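Local structure of partner of xrn-2 protein 1 (5FIR) at residues E18-M30 with L42-L54. The protein binds the exoribonuclease xrn-2 through its XTBD domain, stabilises it and enhances its activity, and so contributes to the turnover of mature microRNAs. Residues are numbered along the deposited sequence; the frame is centred on the assembly and turned at random.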
loop_
_atom_site.group_PDB
_atom_site.type_symbol
_atom_site.label_atom_id
_atom_site.label_comp_id
_atom_site.label_asym_id
_atom_site.label_seq_id
_atom_site.Cartn_x
_atom_site.Cartn_y
_atom_site.Cartn_z
ATOM N N GLU B 18 22.588 -9.596 -5.208
ATOM C CA GLU B 18 22.691 -10.779 -6.055
ATOM C C GLU B 18 23.567 -11.801 -5.334
ATOM O O GLU B 18 24.643 -11.464 -4.825
ATOM C CB GLU B 18 23.283 -10.402 -7.425
ATOM C CG GLU B 18 22.688 -11.132 -8.650
ATOM C CD GLU B 18 22.853 -10.376 -9.989
ATOM O OE1 GLU B 18 23.283 -9.198 -9.988
ATOM O OE2 GLU B 18 22.532 -10.962 -11.054
ATOM N N SER B 19 23.095 -13.044 -5.249
ATOM C CA SER B 19 23.932 -14.071 -4.646
ATOM C C SER B 19 25.202 -14.252 -5.457
ATOM O O SER B 19 25.260 -13.935 -6.645
ATOM C CB SER B 19 23.191 -15.410 -4.589
ATOM O OG SER B 19 24.090 -16.490 -4.409
ATOM N N ASP B 20 26.223 -14.803 -4.801
ATOM C CA ASP B 20 27.499 -14.963 -5.483
ATOM C C ASP B 20 27.384 -16.007 -6.581
ATOM O O ASP B 20 27.872 -15.801 -7.699
ATOM C CB ASP B 20 28.585 -15.285 -4.464
ATOM C CG ASP B 20 28.935 -14.071 -3.597
ATOM O OD1 ASP B 20 28.264 -13.020 -3.753
ATOM O OD2 ASP B 20 29.861 -14.167 -2.757
ATOM N N ASP B 21 26.679 -17.101 -6.305
ATOM C CA ASP B 21 26.455 -18.118 -7.328
ATOM C C ASP B 21 25.579 -17.572 -8.455
ATOM O O ASP B 21 25.863 -17.785 -9.637
ATOM C CB ASP B 21 25.809 -19.349 -6.698
ATOM C CG ASP B 21 26.734 -20.057 -5.718
ATOM O OD1 ASP B 21 27.960 -20.126 -5.970
ATOM O OD2 ASP B 21 26.217 -20.560 -4.693
ATOM N N ALA B 22 24.499 -16.873 -8.101
ATOM C CA ALA B 22 23.632 -16.273 -9.105
ATOM C C ALA B 22 24.343 -15.172 -9.889
ATOM O O ALA B 22 23.929 -14.835 -11.003
ATOM C CB ALA B 22 22.370 -15.726 -8.444
ATOM N N TRP B 23 25.358 -14.542 -9.308
ATOM C CA TRP B 23 26.065 -13.535 -10.079
ATOM C C TRP B 23 26.929 -14.193 -11.133
ATOM O O TRP B 23 27.020 -13.710 -12.266
ATOM C CB TRP B 23 26.922 -12.653 -9.188
ATOM C CG TRP B 23 27.902 -11.856 -9.992
ATOM C CD1 TRP B 23 29.255 -11.834 -9.853
ATOM C CD2 TRP B 23 27.596 -10.959 -11.066
ATOM N NE1 TRP B 23 29.810 -10.981 -10.773
ATOM C CE2 TRP B 23 28.810 -10.429 -11.526
ATOM C CE3 TRP B 23 26.413 -10.565 -11.687
ATOM C CZ2 TRP B 23 28.873 -9.518 -12.567
ATOM C CZ3 TRP B 23 26.482 -9.669 -12.723
ATOM C CH2 TRP B 23 27.698 -9.149 -13.150
ATOM N N GLU B 24 27.594 -15.287 -10.775
ATOM C CA GLU B 24 28.461 -15.938 -11.748
ATOM C C GLU B 24 27.665 -16.410 -12.958
ATOM O O GLU B 24 28.132 -16.301 -14.097
ATOM C CB GLU B 24 29.218 -17.106 -11.098
ATOM C CG GLU B 24 30.333 -16.708 -10.103
ATOM C CD GLU B 24 31.566 -16.079 -10.767
ATOM O OE1 GLU B 24 32.010 -16.583 -11.824
ATOM O OE2 GLU B 24 32.090 -15.078 -10.224
ATOM N N LEU B 25 26.436 -16.870 -12.751
ATOM C CA LEU B 25 25.651 -17.264 -13.904
ATOM C C LEU B 25 25.350 -16.065 -14.788
ATOM O O LEU B 25 25.505 -16.132 -16.012
ATOM C CB LEU B 25 24.353 -17.916 -13.451
ATOM C CG LEU B 25 24.144 -19.325 -14.004
ATOM C CD1 LEU B 25 24.429 -20.349 -12.917
ATOM C CD2 LEU B 25 22.739 -19.497 -14.601
ATOM N N ARG B 26 24.968 -14.940 -14.183
ATOM C CA ARG B 26 24.752 -13.725 -14.963
ATOM C C ARG B 26 26.047 -13.240 -15.602
ATOM O O ARG B 26 26.046 -12.800 -16.757
ATOM C CB ARG B 26 24.139 -12.625 -14.091
ATOM C CG ARG B 26 22.633 -12.505 -14.190
ATOM C CD ARG B 26 22.199 -11.089 -14.477
ATOM N NE ARG B 26 22.745 -10.101 -13.552
ATOM C CZ ARG B 26 22.847 -8.807 -13.852
ATOM N NH1 ARG B 26 22.421 -8.378 -15.039
ATOM N NH2 ARG B 26 23.363 -7.945 -12.973
ATOM N N LYS B 27 27.159 -13.305 -14.865
ATOM C CA LYS B 27 28.432 -12.856 -15.418
ATOM C C LYS B 27 28.759 -13.614 -16.701
ATOM O O LYS B 27 29.085 -13.010 -17.736
ATOM C CB LYS B 27 29.554 -13.035 -14.391
ATOM C CG LYS B 27 30.857 -12.365 -14.819
ATOM C CD LYS B 27 32.088 -12.857 -14.036
ATOM C CE LYS B 27 32.203 -12.276 -12.642
ATOM N NZ LYS B 27 33.356 -12.902 -11.935
ATOM N N ALA B 28 28.644 -14.946 -16.651
ATOM C CA ALA B 28 29.034 -15.790 -17.776
ATOM C C ALA B 28 28.163 -15.555 -19.008
ATOM O O ALA B 28 28.647 -15.630 -20.146
ATOM C CB ALA B 28 28.995 -17.251 -17.347
ATOM N N PHE B 29 26.865 -15.317 -18.812
ATOM C CA PHE B 29 26.009 -15.011 -19.949
ATOM C C PHE B 29 26.385 -13.676 -20.572
ATOM O O PHE B 29 26.455 -13.553 -21.803
ATOM C CB PHE B 29 24.545 -15.028 -19.519
ATOM C CG PHE B 29 23.576 -14.864 -20.648
ATOM C CD1 PHE B 29 23.400 -13.632 -21.261
ATOM C CD2 PHE B 29 22.826 -15.923 -21.084
ATOM C CE1 PHE B 29 22.508 -13.475 -22.292
ATOM C CE2 PHE B 29 21.924 -15.767 -22.115
ATOM C CZ PHE B 29 21.764 -14.544 -22.720
HETATM N N MSE B 30 26.611 -12.664 -19.751
HETATM C CA MSE B 30 26.968 -11.372 -20.281
HETATM C C MSE B 30 28.308 -11.472 -20.991
HETATM O O MSE B 30 28.503 -10.823 -22.018
HETATM C CB MSE B 30 27.003 -10.328 -19.177
HETATM C CG MSE B 30 25.734 -10.293 -18.396
HETATM SE SE MSE B 30 25.424 -8.657 -17.412
HETATM C CE MSE B 30 25.119 -7.359 -18.851
ATOM N N LEU B 42 21.954 -6.389 -23.758
ATOM C CA LEU B 42 22.596 -7.466 -23.012
ATOM C C LEU B 42 22.020 -7.569 -21.609
ATOM O O LEU B 42 21.803 -8.674 -21.094
ATOM C CB LEU B 42 24.101 -7.241 -22.940
ATOM C CG LEU B 42 24.871 -8.485 -22.527
ATOM C CD1 LEU B 42 24.942 -9.415 -23.717
ATOM C CD2 LEU B 42 26.267 -8.133 -22.068
ATOM N N GLN B 43 21.813 -6.421 -20.959
ATOM C CA GLN B 43 21.162 -6.398 -19.657
ATOM C C GLN B 43 19.833 -7.123 -19.699
ATOM O O GLN B 43 19.538 -7.969 -18.845
ATOM C CB GLN B 43 20.921 -4.963 -19.220
ATOM C CG GLN B 43 22.126 -4.222 -18.815
ATOM C CD GLN B 43 21.757 -2.886 -18.270
ATOM O OE1 GLN B 43 22.132 -1.865 -18.830
ATOM N NE2 GLN B 43 21.008 -2.875 -17.166
ATOM N N CYS B 44 19.018 -6.797 -20.703
ATOM C CA CYS B 44 17.701 -7.396 -20.801
ATOM C C CYS B 44 17.837 -8.888 -20.992
ATOM O O CYS B 44 17.287 -9.683 -20.222
ATOM C CB CYS B 44 16.935 -6.771 -21.952
ATOM S SG CYS B 44 15.405 -7.613 -22.293
ATOM N N LEU B 45 18.603 -9.281 -22.005
ATOM C CA LEU B 45 18.764 -10.690 -22.321
ATOM C C LEU B 45 19.411 -11.440 -21.170
ATOM O O LEU B 45 19.036 -12.577 -20.876
ATOM C CB LEU B 45 19.590 -10.824 -23.582
ATOM C CG LEU B 45 18.865 -10.261 -24.782
ATOM C CD1 LEU B 45 19.845 -9.938 -25.882
ATOM C CD2 LEU B 45 17.884 -11.302 -25.232
ATOM N N SER B 46 20.349 -10.808 -20.468
ATOM C CA SER B 46 20.974 -11.522 -19.365
ATOM C C SER B 46 19.980 -11.737 -18.239
ATOM O O SER B 46 19.925 -12.820 -17.638
ATOM C CB SER B 46 22.196 -10.766 -18.850
ATOM O OG SER B 46 21.860 -9.671 -18.026
ATOM N N GLN B 47 19.172 -10.719 -17.948
ATOM C CA GLN B 47 18.140 -10.887 -16.937
ATOM C C GLN B 47 17.092 -11.890 -17.384
ATOM O O GLN B 47 16.574 -12.672 -16.578
ATOM C CB GLN B 47 17.520 -9.544 -16.606
ATOM C CG GLN B 47 18.313 -8.847 -15.569
ATOM C CD GLN B 47 18.228 -9.593 -14.272
ATOM O OE1 GLN B 47 19.239 -9.836 -13.617
ATOM N NE2 GLN B 47 17.018 -10.016 -13.916
ATOM N N LEU B 48 16.787 -11.891 -18.668
ATOM C CA LEU B 48 15.840 -12.850 -19.197
ATOM C C LEU B 48 16.334 -14.268 -18.953
ATOM O O LEU B 48 15.581 -15.136 -18.495
ATOM C CB LEU B 48 15.669 -12.535 -20.674
ATOM C CG LEU B 48 14.533 -13.012 -21.526
ATOM C CD1 LEU B 48 13.252 -12.571 -20.898
ATOM C CD2 LEU B 48 14.732 -12.251 -22.791
ATOM N N PHE B 49 17.631 -14.491 -19.169
ATOM C CA PHE B 49 18.226 -15.809 -18.974
ATOM C C PHE B 49 18.073 -16.273 -17.537
ATOM O O PHE B 49 17.510 -17.336 -17.279
ATOM C CB PHE B 49 19.696 -15.766 -19.382
ATOM C CG PHE B 49 20.486 -16.985 -19.001
ATOM C CD1 PHE B 49 20.135 -18.244 -19.491
ATOM C CD2 PHE B 49 21.635 -16.868 -18.234
ATOM C CE1 PHE B 49 20.877 -19.373 -19.177
ATOM C CE2 PHE B 49 22.387 -17.985 -17.917
ATOM C CZ PHE B 49 22.008 -19.243 -18.392
ATOM N N ILE B 50 18.520 -15.466 -16.573
ATOM C CA ILE B 50 18.425 -15.964 -15.207
ATOM C C ILE B 50 17.013 -15.897 -14.670
ATOM O O ILE B 50 16.722 -16.529 -13.654
ATOM C CB ILE B 50 19.365 -15.273 -14.214
ATOM C CG1 ILE B 50 19.004 -13.849 -14.040
ATOM C CG2 ILE B 50 20.810 -15.379 -14.626
ATOM C CD1 ILE B 50 19.650 -13.379 -12.811
ATOM N N ASN B 51 16.118 -15.138 -15.287
ATOM C CA ASN B 51 14.740 -15.259 -14.832
ATOM C C ASN B 51 14.163 -16.616 -15.181
ATOM O O ASN B 51 13.376 -17.169 -14.401
ATOM C CB ASN B 51 13.862 -14.162 -15.424
ATOM C CG ASN B 51 14.085 -12.843 -14.763
ATOM O OD1 ASN B 51 14.739 -12.772 -13.716
ATOM N ND2 ASN B 51 13.545 -11.777 -15.356
ATOM N N VAL B 52 14.572 -17.183 -16.321
ATOM C CA VAL B 52 14.012 -18.460 -16.756
ATOM C C VAL B 52 14.657 -19.619 -16.009
ATOM O O VAL B 52 13.964 -20.518 -15.527
ATOM C CB VAL B 52 14.153 -18.636 -18.275
ATOM C CG1 VAL B 52 13.402 -19.876 -18.688
ATOM C CG2 VAL B 52 13.612 -17.434 -18.996
ATOM N N THR B 53 15.990 -19.646 -15.948
ATOM C CA THR B 53 16.690 -20.774 -15.340
ATOM C C THR B 53 16.606 -20.722 -13.814
ATOM O O THR B 53 16.465 -21.760 -13.167
ATOM C CB THR B 53 18.159 -20.812 -15.790
ATOM O OG1 THR B 53 18.763 -19.539 -15.553
ATOM C CG2 THR B 53 18.275 -21.126 -17.282
ATOM N N LEU B 54 16.684 -19.535 -13.216
ATOM C CA LEU B 54 16.717 -19.446 -11.756
ATOM C C LEU B 54 15.333 -19.250 -11.137
ATOM O O LEU B 54 14.986 -19.929 -10.165
ATOM C CB LEU B 54 17.671 -18.325 -11.318
ATOM C CG LEU B 54 19.130 -18.759 -11.102
ATOM C CD1 LEU B 54 19.694 -19.503 -12.306
ATOM C CD2 LEU B 54 20.009 -17.565 -10.772
#
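Leu42 opens the contact by laying CD2 against selenomethionine Met30, 3.5 Å from its CE. The Met30 chain bends at its last torsion (chi3 68°), which turns CE back to this leucine. Ser46 comes next and sits where the helices 20-33 and 39-55 lie close. Its CB packs on Met30 CG, and its CA lies near Phe29 CD1. Ser46 OG donates to Gln43 O, one turn back, and accepts a weak hydrogen bond of 3.3 Å from Arg26 NH1, at the edge of the guanidinium and near its plane. Gln47 places OE1 over one face of the same guanidinium, 3.3 Å from Arg26 CD, with the amide and guanidinium planes 63° apart. Arg26 also forms a side-on, two-bond salt bridge with Glu18: Arg26 NE to Glu18 OE2 at 2.7 Å and NH2 to OE1, each on a syn lone pair. Glu13 O takes a further, weak bond from NH2. An alanine in place of Arg26 would probably leave the Glu18 carboxylate without its charge partner and open a gap beside Ile50 and Gln47. With CG anti to the backbone N, the Phe49 ring lies alongside the Phe29 ring. The rings are near parallel but slid apart, with centroids 4.8 Å apart. Phe49 CB makes a CH-pi contact over the Phe29 face. Leu25 CD2 touches Phe49 CE2. Ile50 packs CD1 and CG2 on Arg26 CG. Leu54 closes the row, with CD1 on Leu25 and CD2 on Ala22 CB, 3.8 Å away. This is helix-helix packing, with segments 20-30 and 42-54 at 135°, in the all-helical core of the XTBD, the domain necessary for interaction with xrn-2.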